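Local atomic coordinates of endo-1,3-beta-glucanase (Streptomyces sioyaensis, PDB entry 3DGT), a protein that hydrolyses internal beta-1,3-glycosidic bonds in 1,3-beta-glucans, with this chain forming its family 16 glycoside hydrolase catalytic domain. Residues 13-18 against 28-33; 90-95 against 236-241; 48-53 against 78-83; 117-122 against 262-267. All coordinates share one frame; numbering follows the deposited sequence.

Interaction 1 of 4, residues 13-18 against 28-33; sequences FLDDFD and ANWQFD. With MG (magnesium ion), chain B.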
loop_
_atom_site.group_PDB
_atom_site.type_symbol
_atom_site.label_atom_id
_atom_site.label_comp_id
_atom_site.label_asym_id
_atom_site.label_seq_id
_atom_site.Cartn_x
_atom_site.Cartn_y
_atom_site.Cartn_z
ATOM N N PHE A 13 1.379 -14.095 -8.424
ATOM C CA PHE A 13 2.055 -14.020 -7.122
ATOM C C PHE A 13 1.032 -14.298 -6.043
ATOM O O PHE A 13 -0.085 -13.790 -6.100
ATOM C CB PHE A 13 2.639 -12.612 -6.909
ATOM C CG PHE A 13 3.228 -12.377 -5.531
ATOM C CD1 PHE A 13 4.567 -12.643 -5.285
ATOM C CD2 PHE A 13 2.444 -11.876 -4.483
ATOM C CE1 PHE A 13 5.131 -12.419 -4.019
ATOM C CE2 PHE A 13 2.996 -11.645 -3.218
ATOM C CZ PHE A 13 4.338 -11.914 -2.986
ATOM N N LEU A 14 1.407 -15.085 -5.047
ATOM C CA LEU A 14 0.581 -15.191 -3.850
ATOM C C LEU A 14 1.452 -15.446 -2.642
ATOM O O LEU A 14 2.185 -16.427 -2.597
ATOM C CB LEU A 14 -0.476 -16.300 -3.979
ATOM C CG LEU A 14 -1.296 -16.591 -2.708
ATOM C CD1 LEU A 14 -2.190 -15.418 -2.325
ATOM C CD2 LEU A 14 -2.132 -17.842 -2.892
ATOM N N ASP A 15 1.372 -14.559 -1.658
ATOM C CA ASP A 15 1.896 -14.879 -0.334
ATOM C C ASP A 15 0.737 -14.764 0.624
ATOM O O ASP A 15 0.179 -13.675 0.809
ATOM C CB ASP A 15 3.028 -13.938 0.091
ATOM C CG ASP A 15 3.797 -14.455 1.296
ATOM O OD1 ASP A 15 3.253 -15.270 2.078
ATOM O OD2 ASP A 15 4.962 -14.037 1.458
ATOM N N ASP A 16 0.360 -15.904 1.195
ATOM C CA ASP A 16 -0.745 -15.981 2.131
ATOM C C ASP A 16 -0.287 -15.967 3.598
ATOM O O ASP A 16 -1.109 -16.137 4.508
ATOM C CB ASP A 16 -1.633 -17.201 1.824
ATOM C CG ASP A 16 -3.115 -16.856 1.812
ATOM O OD1 ASP A 16 -3.564 -16.173 2.749
ATOM O OD2 ASP A 16 -3.830 -17.276 0.868
ATOM N N PHE A 17 1.009 -15.734 3.826
ATOM C CA PHE A 17 1.531 -15.460 5.176
ATOM C C PHE A 17 1.234 -16.565 6.188
ATOM O O PHE A 17 0.993 -16.298 7.361
ATOM C CB PHE A 17 1.056 -14.082 5.669
ATOM C CG PHE A 17 1.515 -12.942 4.803
ATOM C CD1 PHE A 17 2.872 -12.653 4.683
ATOM C CD2 PHE A 17 0.596 -12.136 4.136
ATOM C CE1 PHE A 17 3.309 -11.598 3.894
ATOM C CE2 PHE A 17 1.021 -11.070 3.335
ATOM C CZ PHE A 17 2.390 -10.803 3.215
ATOM N N ASP A 18 1.265 -17.808 5.716
ATOM C CA ASP A 18 1.123 -18.956 6.589
ATOM C C ASP A 18 2.466 -19.264 7.231
ATOM O O ASP A 18 3.526 -18.993 6.658
ATOM C CB ASP A 18 0.576 -20.163 5.811
ATOM C CG ASP A 18 -0.821 -19.908 5.256
ATOM O OD1 ASP A 18 -1.689 -19.423 6.026
ATOM O OD2 ASP A 18 -1.029 -20.182 4.052
ATOM N N ALA A 28 12.137 -14.736 0.515
ATOM C CA ALA A 28 12.185 -14.997 -0.926
ATOM C C ALA A 28 11.209 -14.064 -1.648
ATOM O O ALA A 28 11.422 -13.730 -2.815
ATOM C CB ALA A 28 11.867 -16.442 -1.245
ATOM N N ASN A 29 10.155 -13.643 -0.939
ATOM C CA ASN A 29 9.112 -12.795 -1.512
ATOM C C ASN A 29 9.220 -11.332 -1.128
ATOM O O ASN A 29 8.738 -10.472 -1.860
ATOM C CB ASN A 29 7.735 -13.278 -1.058
ATOM C CG ASN A 29 7.327 -14.585 -1.686
ATOM O OD1 ASN A 29 7.838 -14.990 -2.730
ATOM N ND2 ASN A 29 6.376 -15.248 -1.055
ATOM N N TRP A 30 9.816 -11.055 0.034
ATOM C CA TRP A 30 9.799 -9.716 0.629
ATOM C C TRP A 30 11.177 -9.253 1.049
ATOM O O TRP A 30 11.988 -10.042 1.529
ATOM C CB TRP A 30 8.878 -9.694 1.854
ATOM C CG TRP A 30 7.482 -10.069 1.514
ATOM C CD1 TRP A 30 6.925 -11.305 1.616
ATOM C CD2 TRP A 30 6.471 -9.212 0.977
ATOM N NE1 TRP A 30 5.623 -11.279 1.169
ATOM C CE2 TRP A 30 5.318 -10.003 0.774
ATOM C CE3 TRP A 30 6.424 -7.851 0.649
ATOM C CZ2 TRP A 30 4.125 -9.469 0.264
ATOM C CZ3 TRP A 30 5.232 -7.321 0.139
ATOM C CH2 TRP A 30 4.106 -8.130 -0.049
ATOM N N GLN A 31 11.418 -7.962 0.868
ATOM C CA GLN A 31 12.589 -7.307 1.439
ATOM C C GLN A 31 12.186 -6.216 2.419
ATOM O O GLN A 31 11.141 -5.587 2.268
ATOM C CB GLN A 31 13.524 -6.767 0.358
ATOM C CG GLN A 31 12.877 -5.907 -0.705
ATOM C CD GLN A 31 13.804 -5.717 -1.887
ATOM O OE1 GLN A 31 14.204 -6.683 -2.549
ATOM N NE2 GLN A 31 14.179 -4.479 -2.137
ATOM N N PHE A 32 13.026 -5.993 3.422
ATOM C CA PHE A 32 12.744 -5.003 4.452
ATOM C C PHE A 32 13.297 -3.629 4.109
ATOM O O PHE A 32 14.452 -3.495 3.696
ATOM C CB PHE A 32 13.388 -5.426 5.773
ATOM C CG PHE A 32 12.807 -6.671 6.367
ATOM C CD1 PHE A 32 11.666 -6.607 7.161
ATOM C CD2 PHE A 32 13.412 -7.906 6.156
ATOM C CE1 PHE A 32 11.121 -7.754 7.724
ATOM C CE2 PHE A 32 12.869 -9.067 6.718
ATOM C CZ PHE A 32 11.724 -8.984 7.505
ATOM N N ASP A 33 12.467 -2.607 4.306
ATOM C CA ASP A 33 12.947 -1.226 4.314
ATOM C C ASP A 33 13.217 -0.889 5.776
ATOM O O ASP A 33 12.427 -1.246 6.650
ATOM C CB ASP A 33 11.885 -0.279 3.740
ATOM C CG ASP A 33 11.645 -0.482 2.259
ATOM O OD1 ASP A 33 12.508 -1.056 1.577
ATOM O OD2 ASP A 33 10.581 -0.039 1.767
HETATM MG MG MG B . -3.128 -15.682 4.725
HETATM O O HOH W 1 4.920 -17.300 -2.532
HETATM O O HOH W 2 -3.592 -17.632 5.219
#
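Asp15 OD2 is gripped by two N-H groups of residues 28-33, Trp30 NE1 at 2.9 Å and Asn29 ND2 at 3.1 Å. They reach it from opposite faces of the carboxylate plane; the hydrogen bond from the Asn29 amide is almost straight (173° at the hydrogen), that from the indole N-H bent (141°). The second oxygen, Asp15 OD1, accepts from Phe17 N at 2.9 Å, closing an Asx turn that fixes the rotation of the carboxylate. Aspartate suits this place because OD1 reaches the N-H two residues on while OD2 is left to accept from both side chains. The tight, buried part lies around the indole: Phe17 CZ comes to 3.7 Å from Trp30 CZ2, the Phe17 ring and the five-membered ring of Trp30 lying 28° apart and slid until they barely overlap, while Trp30 CZ2 meets the edge of the Phe13 ring. Asn29 forms the looser, partly exposed side, where a water accepts from Asn29 ND2 and donates to Leu14 O. Asp16, inside the turn, binds magnesium through O and OD1, each 2.1 Å from the ion. Gly66 O, Asp269 O and a water are further ligands, at a site just past strand 9-15 of the jelly roll.

Interaction 2 of 4, residues 90-95 against 236-241; sequences TDFQPP and FFVILN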
loop_
_atom_site.group_PDB
_atom_site.type_symbol
_atom_site.label_atom_id
_atom_site.label_comp_id
_atom_site.label_asym_id
_atom_site.label_seq_id
_atom_site.Cartn_x
_atom_site.Cartn_y
_atom_site.Cartn_z
ATOM N N THR A 90 9.724 -6.943 -9.012
ATOM C CA THR A 90 9.402 -5.624 -9.534
ATOM C C THR A 90 8.725 -5.720 -10.896
ATOM O O THR A 90 8.553 -4.706 -11.565
ATOM C CB THR A 90 10.665 -4.756 -9.722
ATOM O OG1 THR A 90 11.565 -5.397 -10.640
ATOM C CG2 THR A 90 11.372 -4.529 -8.406
ATOM N N ASP A 91 8.325 -6.924 -11.287
ATOM C CA ASP A 91 7.960 -7.187 -12.687
ATOM C C ASP A 91 6.473 -7.074 -13.016
ATOM O O ASP A 91 6.105 -7.164 -14.182
ATOM C CB ASP A 91 8.468 -8.563 -13.113
ATOM C CG ASP A 91 7.924 -9.672 -12.250
ATOM O OD1 ASP A 91 8.529 -9.931 -11.185
ATOM O OD2 ASP A 91 6.901 -10.290 -12.633
ATOM N N PHE A 92 5.626 -6.886 -12.000
ATOM C CA PHE A 92 4.169 -6.928 -12.167
ATOM C C PHE A 92 3.666 -5.887 -13.160
ATOM O O PHE A 92 3.786 -4.692 -12.921
ATOM C CB PHE A 92 3.468 -6.727 -10.823
ATOM C CG PHE A 92 3.929 -7.681 -9.736
ATOM C CD1 PHE A 92 3.923 -9.053 -9.941
ATOM C CD2 PHE A 92 4.355 -7.195 -8.503
ATOM C CE1 PHE A 92 4.339 -9.931 -8.934
ATOM C CE2 PHE A 92 4.773 -8.064 -7.487
ATOM C CZ PHE A 92 4.772 -9.430 -7.708
ATOM N N GLN A 93 3.112 -6.376 -14.270
ATOM C CA GLN A 93 2.609 -5.561 -15.375
ATOM C C GLN A 93 1.905 -6.492 -16.349
ATOM O O GLN A 93 2.518 -7.444 -16.834
ATOM C CB GLN A 93 3.766 -4.860 -16.106
ATOM C CG GLN A 93 3.324 -4.017 -17.310
ATOM C CD GLN A 93 4.479 -3.485 -18.133
ATOM O OE1 GLN A 93 5.622 -3.895 -17.961
ATOM N NE2 GLN A 93 4.175 -2.578 -19.047
ATOM N N PRO A 94 0.628 -6.212 -16.665
ATOM C CA PRO A 94 -0.050 -7.056 -17.640
ATOM C C PRO A 94 0.451 -6.729 -19.035
ATOM O O PRO A 94 0.871 -5.601 -19.278
ATOM C CB PRO A 94 -1.510 -6.630 -17.520
ATOM C CG PRO A 94 -1.467 -5.214 -17.055
ATOM C CD PRO A 94 -0.220 -5.107 -16.192
ATOM N N PRO A 95 0.412 -7.706 -19.962
ATOM C CA PRO A 95 0.772 -7.308 -21.326
ATOM C C PRO A 95 -0.346 -6.501 -21.956
ATOM O O PRO A 95 -1.470 -6.518 -21.450
ATOM C CB PRO A 95 0.920 -8.647 -22.047
ATOM C CG PRO A 95 -0.001 -9.560 -21.295
ATOM C CD PRO A 95 0.125 -9.141 -19.858
ATOM N N PHE A 236 5.863 -2.987 -11.552
ATOM C CA PHE A 236 5.749 -2.355 -10.242
ATOM C C PHE A 236 6.166 -3.361 -9.179
ATOM O O PHE A 236 6.051 -4.573 -9.384
ATOM C CB PHE A 236 4.301 -1.948 -9.950
ATOM C CG PHE A 236 3.838 -0.706 -10.658
ATOM C CD1 PHE A 236 3.537 -0.723 -12.017
ATOM C CD2 PHE A 236 3.649 0.479 -9.955
ATOM C CE1 PHE A 236 3.085 0.431 -12.667
ATOM C CE2 PHE A 236 3.196 1.631 -10.596
ATOM C CZ PHE A 236 2.912 1.608 -11.951
ATOM N N PHE A 237 6.654 -2.853 -8.051
ATOM C CA PHE A 237 6.736 -3.651 -6.833
ATOM C C PHE A 237 5.627 -3.236 -5.864
ATOM O O PHE A 237 5.023 -2.170 -6.021
ATOM C CB PHE A 237 8.138 -3.603 -6.191
ATOM C CG PHE A 237 8.699 -2.213 -6.001
ATOM C CD1 PHE A 237 9.380 -1.570 -7.033
ATOM C CD2 PHE A 237 8.587 -1.558 -4.778
ATOM C CE1 PHE A 237 9.918 -0.287 -6.846
ATOM C CE2 PHE A 237 9.120 -0.271 -4.592
ATOM C CZ PHE A 237 9.786 0.359 -5.630
ATOM N N VAL A 238 5.342 -4.113 -4.902
ATOM C CA VAL A 238 4.264 -3.929 -3.927
ATOM C C VAL A 238 4.881 -3.625 -2.568
ATOM O O VAL A 238 5.910 -4.202 -2.207
ATOM C CB VAL A 238 3.376 -5.202 -3.842
ATOM C CG1 VAL A 238 2.372 -5.108 -2.683
ATOM C CG2 VAL A 238 2.663 -5.447 -5.173
ATOM N N ILE A 239 4.249 -2.718 -1.827
ATOM C CA ILE A 239 4.721 -2.308 -0.499
ATOM C C ILE A 239 3.590 -2.443 0.526
ATOM O O ILE A 239 2.438 -2.109 0.232
ATOM C CB ILE A 239 5.253 -0.840 -0.500
ATOM C CG1 ILE A 239 6.305 -0.608 -1.594
ATOM C CG2 ILE A 239 5.818 -0.456 0.868
ATOM C CD1 ILE A 239 5.732 -0.037 -2.891
ATOM N N LEU A 240 3.920 -2.953 1.715
ATOM C CA LEU A 240 3.026 -2.943 2.885
ATOM C C LEU A 240 3.744 -2.219 4.019
ATOM O O LEU A 240 4.905 -2.501 4.294
ATOM C CB LEU A 240 2.711 -4.371 3.339
ATOM C CG LEU A 240 1.817 -5.207 2.422
ATOM C CD1 LEU A 240 1.939 -6.668 2.815
ATOM C CD2 LEU A 240 0.377 -4.760 2.515
ATOM N N ASN A 241 3.059 -1.290 4.680
ATOM C CA ASN A 241 3.650 -0.592 5.814
ATOM C C ASN A 241 2.623 -0.020 6.757
ATOM O O ASN A 241 1.454 0.113 6.411
ATOM C CB ASN A 241 4.574 0.540 5.332
ATOM C CG ASN A 241 3.822 1.632 4.592
ATOM O OD1 ASN A 241 3.483 1.484 3.419
ATOM N ND2 ASN A 241 3.554 2.731 5.279
#
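Phe92 carries its CG anti to the carbonyl carbon (chi1 -53°), and Val238 CG2 is likewise anti to its own carbonyl carbon, which places both atoms in the contact. Phe92 CE2 lies 4.1 Å from Val238 CG2, and the two side chains cross at about a right angle. The ring also passes close to the backbone, with Phe92 CD2 3.2 Å from Phe236 O. A second apolar pair forms where Phe237 CG takes the crowded position between N and carbonyl carbon (chi1 50°): Thr90 CG2 approaches Phe237 CD1 at 3.8 Å. Threonine suits this partly exposed spot because its methyl CG2 can approach Phe237 while the residue also carries a polar hydroxyl. The polar link is a single backbone hydrogen bond, Phe236 N to Phe92 O at 3.0 Å, bent to 135° at the hydrogen. Phe92 O also lies near the plane of the Phe236 ring, at its edge, and Thr90 CA makes a CA-H...O contact with Phe236 O at 3.5 Å. The Phe92 ring is broad enough to reach Phe236 O, Val238 CG2 and Leu100, and the Phe236 ring meets that of Trp197; Arg131 makes a cation-pi contact with Phe237. The connecting loop 90-95 leaves strand 80-87 and closes against the start of strand 236-244 in the family 16 beta-jelly-roll, where that strand runs between strands 80-87 and 119-127 and Val238 touches Val102 of strand 99-107.

Interaction 3 of 4, residues 48-53 against 78-83; sequences GEVESM and GNWTSG
Ser52 joins the two segments through both of its backbone polar groups. Ser52 N donates to Trp80 O at 3.0 Å, and Ser52 O accepts from Ser82 N at 3.2 Å, so one residue bonds to the two that flank Thr81. CA-H...O contacts accompany these bonds: Thr81 CA lies 3.1 Å from Ser52 O, and Met53 CA lies 3.3 Å from Ser82 O. A water extends the link beyond the last direct bond, donating to Val50 O and accepting from Trp80 N; it sits in the indole plane at the edge of Trp80. This is the one parallel pair among the strand pairings of this jelly roll, whose other neighbours are antiparallel: the short strand 52-53 runs beside the start of strand 80-87. Side chains alternate, Ser52 and Thr81 on one face, Met53 and Ser82 on the other. On the partly exposed face the small polar residues Ser52 and Thr81 fit well, and Thr81 OG1 is bonded to Asn59 ND2. Van der Waals contacts dominate the buried face. The Met53 chain is bent at chi2 (-67°), which places SD over the backbone, 3.3 Å from Gly83 C and 3.8 Å from Ser82 CB; a flexible, polarisable thioether suits such a path along peptide groups. Glu51 CG approaches Ser82 CB at 4.0 Å, while its acid leads away to accept from Met244 N through OE1. Ser82 OG is likewise bonded to Val242 O of strand 236-244. At the exposed margin Val50 CG2 touches Trp80 CD1 at 4.2 Å.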
loop_
_atom_site.group_PDB
_atom_site.type_symbol
_atom_site.label_atom_id
_atom_site.label_comp_id
_atom_site.label_asym_id
_atom_site.label_seq_id
_atom_site.Cartn_x
_atom_site.Cartn_y
_atom_site.Cartn_z
ATOM N N GLY A 48 7.627 13.075 6.304
ATOM C CA GLY A 48 7.732 13.624 7.660
ATOM C C GLY A 48 7.346 12.652 8.763
ATOM O O GLY A 48 7.335 13.027 9.944
ATOM N N GLU A 49 7.033 11.407 8.402
ATOM C CA GLU A 49 6.698 10.400 9.407
ATOM C C GLU A 49 7.861 10.189 10.374
ATOM O O GLU A 49 9.033 10.391 10.017
ATOM C CB GLU A 49 6.285 9.080 8.758
ATOM C CG GLU A 49 7.373 8.379 7.963
ATOM C CD GLU A 49 6.799 7.349 7.017
ATOM O OE1 GLU A 49 6.068 7.746 6.095
ATOM O OE2 GLU A 49 7.074 6.137 7.193
ATOM N N VAL A 50 7.532 9.793 11.602
ATOM C CA VAL A 50 8.510 9.858 12.697
ATOM C C VAL A 50 9.133 8.528 13.142
ATOM O O VAL A 50 10.052 8.513 13.955
ATOM C CB VAL A 50 7.936 10.581 13.939
ATOM C CG1 VAL A 50 7.459 11.995 13.574
ATOM C CG2 VAL A 50 6.810 9.769 14.576
ATOM N N GLU A 51 8.644 7.413 12.615
ATOM C CA GLU A 51 9.151 6.118 13.044
ATOM C C GLU A 51 10.446 5.771 12.333
ATOM O O GLU A 51 10.750 6.312 11.261
ATOM C CB GLU A 51 8.113 5.018 12.775
ATOM C CG GLU A 51 8.163 4.419 11.358
ATOM C CD GLU A 51 7.755 5.385 10.261
ATOM O OE1 GLU A 51 6.882 6.249 10.505
ATOM O OE2 GLU A 51 8.299 5.257 9.136
ATOM N N SER A 52 11.184 4.834 12.925
ATOM C CA SER A 52 12.242 4.133 12.227
ATOM C C SER A 52 11.710 2.733 11.898
ATOM O O SER A 52 11.187 2.041 12.769
ATOM C CB SER A 52 13.481 4.049 13.117
ATOM O OG SER A 52 14.545 3.376 12.456
ATOM N N MET A 53 11.828 2.328 10.637
ATOM C CA MET A 53 11.366 1.006 10.213
ATOM C C MET A 53 12.416 -0.033 10.591
ATOM O O MET A 53 13.621 0.247 10.563
ATOM C CB MET A 53 11.066 0.984 8.700
ATOM C CG MET A 53 9.937 1.921 8.287
ATOM S SD MET A 53 8.396 1.319 8.994
ATOM C CE MET A 53 7.169 2.319 8.166
ATOM N N GLY A 78 10.347 6.812 24.041
ATOM C CA GLY A 78 9.463 7.590 23.168
ATOM C C GLY A 78 9.707 7.425 21.676
ATOM O O GLY A 78 9.124 8.156 20.862
ATOM N N ASN A 79 10.563 6.471 21.310
ATOM C CA ASN A 79 10.906 6.227 19.905
ATOM C C ASN A 79 9.899 5.294 19.258
ATOM O O ASN A 79 9.635 4.195 19.767
ATOM C CB ASN A 79 12.282 5.568 19.783
ATOM C CG ASN A 79 13.395 6.402 20.362
ATOM O OD1 ASN A 79 14.174 5.914 21.188
ATOM N ND2 ASN A 79 13.493 7.648 19.936
ATOM N N TRP A 80 9.379 5.708 18.110
ATOM C CA TRP A 80 8.486 4.866 17.322
ATOM C C TRP A 80 9.245 4.004 16.337
ATOM O O TRP A 80 10.167 4.474 15.671
ATOM C CB TRP A 80 7.467 5.717 16.557
ATOM C CG TRP A 80 6.332 6.219 17.408
ATOM C CD1 TRP A 80 6.228 7.447 17.993
ATOM C CD2 TRP A 80 5.150 5.496 17.768
ATOM N NE1 TRP A 80 5.048 7.533 18.699
ATOM C CE2 TRP A 80 4.370 6.348 18.576
ATOM C CE3 TRP A 80 4.683 4.197 17.495
ATOM C CZ2 TRP A 80 3.140 5.956 19.110
ATOM C CZ3 TRP A 80 3.450 3.805 18.021
ATOM C CH2 TRP A 80 2.691 4.689 18.816
ATOM N N THR A 81 8.850 2.734 16.261
ATOM C CA THR A 81 9.303 1.832 15.200
ATOM C C THR A 81 8.096 1.228 14.516
ATOM O O THR A 81 7.018 1.172 15.092
ATOM C CB THR A 81 10.208 0.681 15.719
ATOM O OG1 THR A 81 9.567 0.005 16.812
ATOM C CG2 THR A 81 11.566 1.218 16.154
ATOM N N SER A 82 8.268 0.795 13.269
ATOM C CA SER A 82 7.215 0.063 12.584
ATOM C C SER A 82 7.831 -0.803 11.498
ATOM O O SER A 82 9.046 -1.018 11.492
ATOM C CB SER A 82 6.178 1.026 12.004
ATOM O OG SER A 82 5.003 0.316 11.654
ATOM N N GLY A 83 6.996 -1.308 10.593
ATOM C CA GLY A 83 7.453 -2.170 9.504
ATOM C C GLY A 83 7.055 -1.631 8.148
ATOM O O GLY A 83 6.025 -0.966 8.002
HETATM O O HOH W 3 9.942 8.229 16.794
#

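Interaction 4 of 4, residues 117-122 against 262-267; sequences AGYWPA and PGHPMV
Tyr119 OH meets the edge of the His264 imidazole, in its plane and 3.6 Å from His264 CD2, and the backbone His264 O lies at the edge of the phenol ring, 3.4 Å from Tyr119 CE2. The two side chains cross at about a right angle. Tyr119 OH also takes a weak hydrogen bond from His264 N, 3.3 Å long, and is bonded to Glu261 O, so tyrosine suits a buried place where a long ring ends against polar backbone. Glu261 holds the histidine as well, through OE1 to His264 NE2. Gly263, in the loop before it, has positive phi (91°), where a side chain would be jammed against the preceding carbonyl. In the jelly-roll sandwich of this family the contact spans the two sheets: strand 119-127 pairs with strand 236-244, whereas strand 266-276 belongs with strands 9-15 and 99-107. Between them the contact is apolar, Met266 meeting Pro121. Met266 is extended through chi2 and bent at chi3 (66°), which turns CE to within 3.9 Å of Ala122 O. Its SD rests 3.9 Å from Pro121 CB, a compact ring suited to the buried face, while Met266 also touches Val242 and Met146.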
loop_
_atom_site.group_PDB
_atom_site.type_symbol
_atom_site.label_atom_id
_atom_site.label_comp_id
_atom_site.label_asym_id
_atom_site.label_seq_id
_atom_site.Cartn_x
_atom_site.Cartn_y
_atom_site.Cartn_z
ATOM N N ALA A 117 -4.217 8.460 16.645
ATOM C CA ALA A 117 -3.671 9.624 15.960
ATOM C C ALA A 117 -2.266 9.338 15.446
ATOM O O ALA A 117 -1.358 8.975 16.214
ATOM C CB ALA A 117 -3.689 10.841 16.872
ATOM N N GLY A 118 -2.097 9.472 14.136
ATOM C CA GLY A 118 -0.804 9.217 13.505
ATOM C C GLY A 118 -0.694 7.907 12.739
ATOM O O GLY A 118 0.182 7.770 11.889
ATOM N N TYR A 119 -1.573 6.949 13.025
ATOM C CA TYR A 119 -1.528 5.643 12.350
ATOM C C TYR A 119 -1.806 5.799 10.862
ATOM O O TYR A 119 -2.873 6.283 10.475
ATOM C CB TYR A 119 -2.558 4.675 12.937
ATOM C CG TYR A 119 -2.061 3.822 14.083
ATOM C CD1 TYR A 119 -2.024 4.313 15.389
ATOM C CD2 TYR A 119 -1.685 2.500 13.866
ATOM C CE1 TYR A 119 -1.584 3.508 16.447
ATOM C CE2 TYR A 119 -1.252 1.687 14.912
ATOM C CZ TYR A 119 -1.198 2.200 16.187
ATOM O OH TYR A 119 -0.771 1.395 17.215
ATOM N N TRP A 120 -0.858 5.363 10.040
ATOM C CA TRP A 120 -0.980 5.472 8.587
ATOM C C TRP A 120 -0.624 4.153 7.892
ATOM O O TRP A 120 0.459 4.007 7.345
ATOM C CB TRP A 120 -0.094 6.632 8.107
ATOM C CG TRP A 120 -0.091 6.971 6.629
ATOM C CD1 TRP A 120 -0.877 6.441 5.634
ATOM C CD2 TRP A 120 0.702 7.985 6.010
ATOM N NE1 TRP A 120 -0.582 7.043 4.428
ATOM C CE2 TRP A 120 0.385 7.993 4.635
ATOM C CE3 TRP A 120 1.682 8.869 6.481
ATOM C CZ2 TRP A 120 0.992 8.874 3.737
ATOM C CZ3 TRP A 120 2.282 9.735 5.589
ATOM C CH2 TRP A 120 1.937 9.735 4.233
ATOM N N PRO A 121 -1.549 3.181 7.920
ATOM C CA PRO A 121 -1.341 1.941 7.178
ATOM C C PRO A 121 -1.448 2.166 5.671
ATOM O O PRO A 121 -2.170 3.066 5.213
ATOM C CB PRO A 121 -2.492 1.053 7.662
ATOM C CG PRO A 121 -3.585 2.032 7.989
ATOM C CD PRO A 121 -2.851 3.191 8.617
ATOM N N ALA A 122 -0.741 1.347 4.907
ATOM C CA ALA A 122 -0.762 1.467 3.447
ATOM C C ALA A 122 -0.425 0.150 2.765
ATOM O O ALA A 122 0.374 -0.654 3.269
ATOM C CB ALA A 122 0.169 2.572 2.973
ATOM N N PRO A 262 0.541 2.434 20.927
ATOM C CA PRO A 262 1.244 1.493 20.072
ATOM C C PRO A 262 0.577 0.120 20.152
ATOM O O PRO A 262 -0.347 -0.087 20.947
ATOM C CB PRO A 262 2.630 1.424 20.705
ATOM C CG PRO A 262 2.347 1.607 22.179
ATOM C CD PRO A 262 1.275 2.679 22.189
ATOM N N GLY A 263 1.042 -0.806 19.326
ATOM C CA GLY A 263 0.665 -2.204 19.496
ATOM C C GLY A 263 -0.568 -2.672 18.752
ATOM O O GLY A 263 -1.046 -3.787 18.989
ATOM N N HIS A 264 -1.080 -1.842 17.841
ATOM C CA HIS A 264 -2.231 -2.228 17.015
ATOM C C HIS A 264 -1.774 -2.569 15.605
ATOM O O HIS A 264 -1.482 -1.668 14.826
ATOM C CB HIS A 264 -3.283 -1.111 17.001
ATOM C CG HIS A 264 -3.822 -0.793 18.356
ATOM N ND1 HIS A 264 -4.772 -1.575 18.970
ATOM C CD2 HIS A 264 -3.533 0.207 19.220
ATOM C CE1 HIS A 264 -5.064 -1.060 20.153
ATOM N NE2 HIS A 264 -4.325 0.022 20.328
ATOM N N PRO A 265 -1.693 -3.877 15.281
ATOM C CA PRO A 265 -1.164 -4.247 13.966
ATOM C C PRO A 265 -2.112 -4.039 12.794
ATOM O O PRO A 265 -3.329 -4.149 12.950
ATOM C CB PRO A 265 -0.885 -5.746 14.115
ATOM C CG PRO A 265 -1.926 -6.216 15.099
ATOM C CD PRO A 265 -2.022 -5.065 16.099
ATOM N N MET A 266 -1.545 -3.765 11.623
ATOM C CA MET A 266 -2.252 -4.074 10.388
ATOM C C MET A 266 -2.103 -5.582 10.206
ATOM O O MET A 266 -0.999 -6.125 10.331
ATOM C CB MET A 266 -1.650 -3.338 9.201
ATOM C CG MET A 266 -2.349 -3.694 7.883
ATOM S SD MET A 266 -1.919 -2.597 6.517
ATOM C CE MET A 266 -0.183 -2.984 6.288
ATOM N N VAL A 267 -3.228 -6.251 9.960
ATOM C CA VAL A 267 -3.284 -7.704 9.876
ATOM C C VAL A 267 -3.572 -8.080 8.423
ATOM O O VAL A 267 -4.665 -7.814 7.930
ATOM C CB VAL A 267 -4.389 -8.272 10.796
ATOM C CG1 VAL A 267 -4.360 -9.791 10.773
ATOM C CG2 VAL A 267 -4.212 -7.777 12.232
#

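From the N terminus, interaction 1 comes first, with nine residues between its segments, beside the magnesium site. Interaction 3 follows in series: the chain returns at 78-83 to lie beside 48-53. Interaction 2 then opens at 90-95 and interaction 4 at 117-122; they close in the same order, at 236-241 and 262-267, so these two long-range contacts cross. Several contacts touch. Phe13 of interaction 1 packs on Phe92 of interaction 2, Asn241 lies against Gly83 and Met53 of interaction 3, and Trp80 meets Pro262 of interaction 4. Asn241 O and Ala122 N form a probable hydrogen bond. Strand 236-244, paired with strands 80-87 and 119-127, thus ties interactions 2, 3 and 4 together.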